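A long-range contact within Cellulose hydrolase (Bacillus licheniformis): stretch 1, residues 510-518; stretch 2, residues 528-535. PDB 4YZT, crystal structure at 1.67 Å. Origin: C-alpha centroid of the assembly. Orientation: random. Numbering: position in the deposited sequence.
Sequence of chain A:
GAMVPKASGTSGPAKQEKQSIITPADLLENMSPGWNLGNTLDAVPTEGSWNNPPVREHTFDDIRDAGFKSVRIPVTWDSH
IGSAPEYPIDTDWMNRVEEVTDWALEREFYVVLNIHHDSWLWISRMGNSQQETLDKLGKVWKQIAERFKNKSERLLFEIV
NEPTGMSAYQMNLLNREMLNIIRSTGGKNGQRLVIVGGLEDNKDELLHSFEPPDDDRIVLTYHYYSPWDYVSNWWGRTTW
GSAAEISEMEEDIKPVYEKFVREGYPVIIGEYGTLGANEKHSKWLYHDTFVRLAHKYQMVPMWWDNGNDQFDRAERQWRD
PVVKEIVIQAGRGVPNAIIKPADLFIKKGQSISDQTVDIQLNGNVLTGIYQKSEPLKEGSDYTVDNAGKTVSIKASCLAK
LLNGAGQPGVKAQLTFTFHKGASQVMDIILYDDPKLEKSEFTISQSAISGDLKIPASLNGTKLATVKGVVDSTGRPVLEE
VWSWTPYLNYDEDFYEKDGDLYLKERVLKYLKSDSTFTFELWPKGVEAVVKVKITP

Stretch 1 (510-518) YLKSDSTFT
Stretch 2 528-535: AVVKVKIT

Two strands, 515-518 and 528-535, run antiparallel at 156° between their N-to-C directions, their axes approaching to 4.6 Å. The register pairs S515 with V532, T516 with K531, F517 with V530 and T518 with V529, all in extended phi/psi. S515 and V532 form a hydrogen-bonded pair (S515 N to V532 O 2.9 Å, V532 N to S515 O 2.7 Å), as do F517 and V530 (F517 N to V530 O 2.7 Å, V530 N to F517 O 2.8 Å). T516 and K531 (CA to CA 4.4 Å) and T518 and V529 (CA to CA 4.6 Å) are non-hydrogen-bonded pairs.

Before the strand, D514 (phi/psi -53/131) stays extended, but S513 O lies 5.1 Å from I534 N, too far for a hydrogen bond. The D514 side chain supplies the acceptor instead: with chi1 m and chi2 -6°, OD1 accepts from I534 N at 3.0 Å. A water donates to D514 OD1 (2.8 Å) and to I534 O (2.9 Å). K533, m, m, t, t, leaves its NZ 4.2 Å from D514 OD2, too far for a salt bridge; a second water accepts from K533 NZ (2.9 Å) and donates to S515 O (3.0 Å).

S515, F517, V530 and V532 share the buried face. F517 takes m with chi2 -93°, bringing CD2 within 3.8 Å of V532 CG2; V530 and V532 are both t. L511, m,t, extends this apolar patch: its CD1 lies 3.8 Å from V532 CG1, and its CB 3.6 Å from CD1 of I534 (m,m).

T516, T518, V529 and K531 occupy the other face. K531 runs m, t, t, then turns at chi4 (m), so NZ donates to T516 OG1 at 2.8 Å. T516 is m, its CG2 meeting V529 CG1 at 3.6 Å: one threonine serves both a lysine and a valine.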

# COMPACT_ATOMS: atom_id res chain seq x y z
N TYR A 510 -17.69 17.16 14.62
CA TYR A 510 -16.93 17.47 15.83
C TYR A 510 -16.90 18.96 16.13
O TYR A 510 -16.50 19.36 17.23
CB TYR A 510 -15.50 16.93 15.73
CG TYR A 510 -15.39 15.46 16.09
CD1 TYR A 510 -15.44 15.05 17.41
CD2 TYR A 510 -15.24 14.48 15.11
CE1 TYR A 510 -15.36 13.71 17.76
CE2 TYR A 510 -15.15 13.14 15.44
CZ TYR A 510 -15.22 12.76 16.77
OH TYR A 510 -15.13 11.44 17.14
N LEU A 511 -17.31 19.79 15.18
CA LEU A 511 -17.25 21.25 15.34
C LEU A 511 -18.21 21.76 16.43
O LEU A 511 -19.39 21.41 16.46
CB LEU A 511 -17.57 21.94 14.01
CG LEU A 511 -16.55 21.70 12.88
CD1 LEU A 511 -17.10 22.17 11.55
CD2 LEU A 511 -15.25 22.41 13.20
N LYS A 512 -17.68 22.59 17.33
CA LYS A 512 -18.45 23.13 18.45
C LYS A 512 -18.60 24.64 18.36
O LYS A 512 -19.58 25.21 18.83
CB LYS A 512 -17.78 22.77 19.78
CG LYS A 512 -17.67 21.28 20.05
N SER A 513 -17.59 25.28 17.77
CA SER A 513 -17.59 26.73 17.62
C SER A 513 -16.73 27.09 16.41
O SER A 513 -16.15 26.21 15.79
CB SER A 513 -17.08 27.42 18.89
OG SER A 513 -15.73 27.08 19.17
N ASP A 514 -16.66 28.38 16.08
CA ASP A 514 -15.94 28.81 14.89
C ASP A 514 -14.50 28.28 14.83
O ASP A 514 -13.74 28.37 15.81
CB ASP A 514 -15.97 30.34 14.81
CG ASP A 514 -17.37 30.89 14.69
OD1 ASP A 514 -18.34 30.09 14.56
OD2 ASP A 514 -17.52 32.13 14.71
N SER A 515 -14.13 27.71 13.69
CA SER A 515 -12.84 27.03 13.54
C SER A 515 -12.16 27.42 12.24
O SER A 515 -12.81 27.90 11.30
CB SER A 515 -13.01 25.50 13.59
OG SER A 515 -13.62 25.11 14.81
N THR A 516 -10.84 27.23 12.20
CA THR A 516 -10.04 27.57 11.04
C THR A 516 -9.31 26.33 10.55
O THR A 516 -8.63 25.66 11.33
CB THR A 516 -9.02 28.69 11.37
OG1 THR A 516 -9.73 29.88 11.76
CG2 THR A 516 -8.14 29.00 10.17
N PHE A 517 -9.48 26.01 9.27
CA PHE A 517 -8.78 24.89 8.65
C PHE A 517 -7.71 25.38 7.70
O PHE A 517 -7.95 26.30 6.91
CB PHE A 517 -9.77 23.98 7.91
CG PHE A 517 -10.72 23.28 8.82
CD1 PHE A 517 -10.44 22.02 9.29
CD2 PHE A 517 -11.90 23.91 9.22
CE1 PHE A 517 -11.32 21.38 10.16
CE2 PHE A 517 -12.78 23.28 10.07
CZ PHE A 517 -12.49 22.01 10.55
N THR A 518 -6.53 24.79 7.80
CA THR A 518 -5.43 25.15 6.91
C THR A 518 -5.14 23.99 5.98
O THR A 518 -4.66 22.93 6.42
CB THR A 518 -4.16 25.53 7.70
OG1 THR A 518 -4.44 26.63 8.59
CG2 THR A 518 -3.04 25.93 6.74
N ALA A 528 -3.96 27.06 1.78
CA ALA A 528 -5.25 27.73 1.63
C ALA A 528 -6.01 27.65 2.95
O ALA A 528 -6.29 26.56 3.44
CB ALA A 528 -6.06 27.10 0.50
N VAL A 529 -6.33 28.82 3.51
CA VAL A 529 -6.96 28.91 4.82
C VAL A 529 -8.47 29.09 4.70
O VAL A 529 -8.95 30.01 4.03
CB VAL A 529 -6.37 30.09 5.64
CG1 VAL A 529 -7.09 30.23 6.96
CG2 VAL A 529 -4.88 29.91 5.85
N VAL A 530 -9.22 28.21 5.35
CA VAL A 530 -10.67 28.23 5.27
C VAL A 530 -11.26 28.33 6.67
O VAL A 530 -10.92 27.52 7.54
CB VAL A 530 -11.24 26.96 4.58
CG1 VAL A 530 -12.77 27.02 4.54
CG2 VAL A 530 -10.66 26.80 3.18
N LYS A 531 -12.13 29.31 6.87
CA LYS A 531 -12.79 29.48 8.16
C LYS A 531 -14.17 28.85 8.12
O LYS A 531 -14.89 28.98 7.14
CB LYS A 531 -12.88 30.97 8.53
CG LYS A 531 -11.50 31.57 8.78
CD LYS A 531 -11.57 32.94 9.43
CE LYS A 531 -10.18 33.40 9.82
NZ LYS A 531 -9.54 32.50 10.82
N VAL A 532 -14.53 28.13 9.18
CA VAL A 532 -15.85 27.52 9.24
C VAL A 532 -16.59 28.02 10.48
O VAL A 532 -16.14 27.81 11.61
CB VAL A 532 -15.76 25.98 9.23
CG1 VAL A 532 -17.13 25.35 9.41
CG2 VAL A 532 -15.11 25.49 7.93
N LYS A 533 -17.70 28.71 10.25
CA LYS A 533 -18.54 29.23 11.32
C LYS A 533 -19.62 28.21 11.70
O LYS A 533 -20.16 27.51 10.84
CB LYS A 533 -19.20 30.55 10.91
CG LYS A 533 -18.25 31.59 10.33
CD LYS A 533 -17.18 32.00 11.32
CE LYS A 533 -16.21 32.97 10.69
NZ LYS A 533 -14.96 33.15 11.49
N ILE A 534 -19.93 28.15 12.98
CA ILE A 534 -20.90 27.19 13.50
C ILE A 534 -22.16 27.89 14.02
O ILE A 534 -22.07 28.83 14.81
CB ILE A 534 -20.28 26.33 14.63
CG1 ILE A 534 -19.19 25.43 14.06
CG2 ILE A 534 -21.34 25.49 15.31
CD1 ILE A 534 -19.65 24.61 12.87
N THR A 535 -23.33 27.45 13.55
CA THR A 535 -24.61 27.88 14.12
C THR A 535 -25.37 26.65 14.61
O THR A 535 -25.00 25.53 14.26
CB THR A 535 -25.47 28.64 13.10
OG1 THR A 535 -25.69 27.79 11.96
CG2 THR A 535 -24.80 29.93 12.67
O HOH W 1 -20.75 31.44 14.43
O HOH W 2 -13.52 30.74 12.00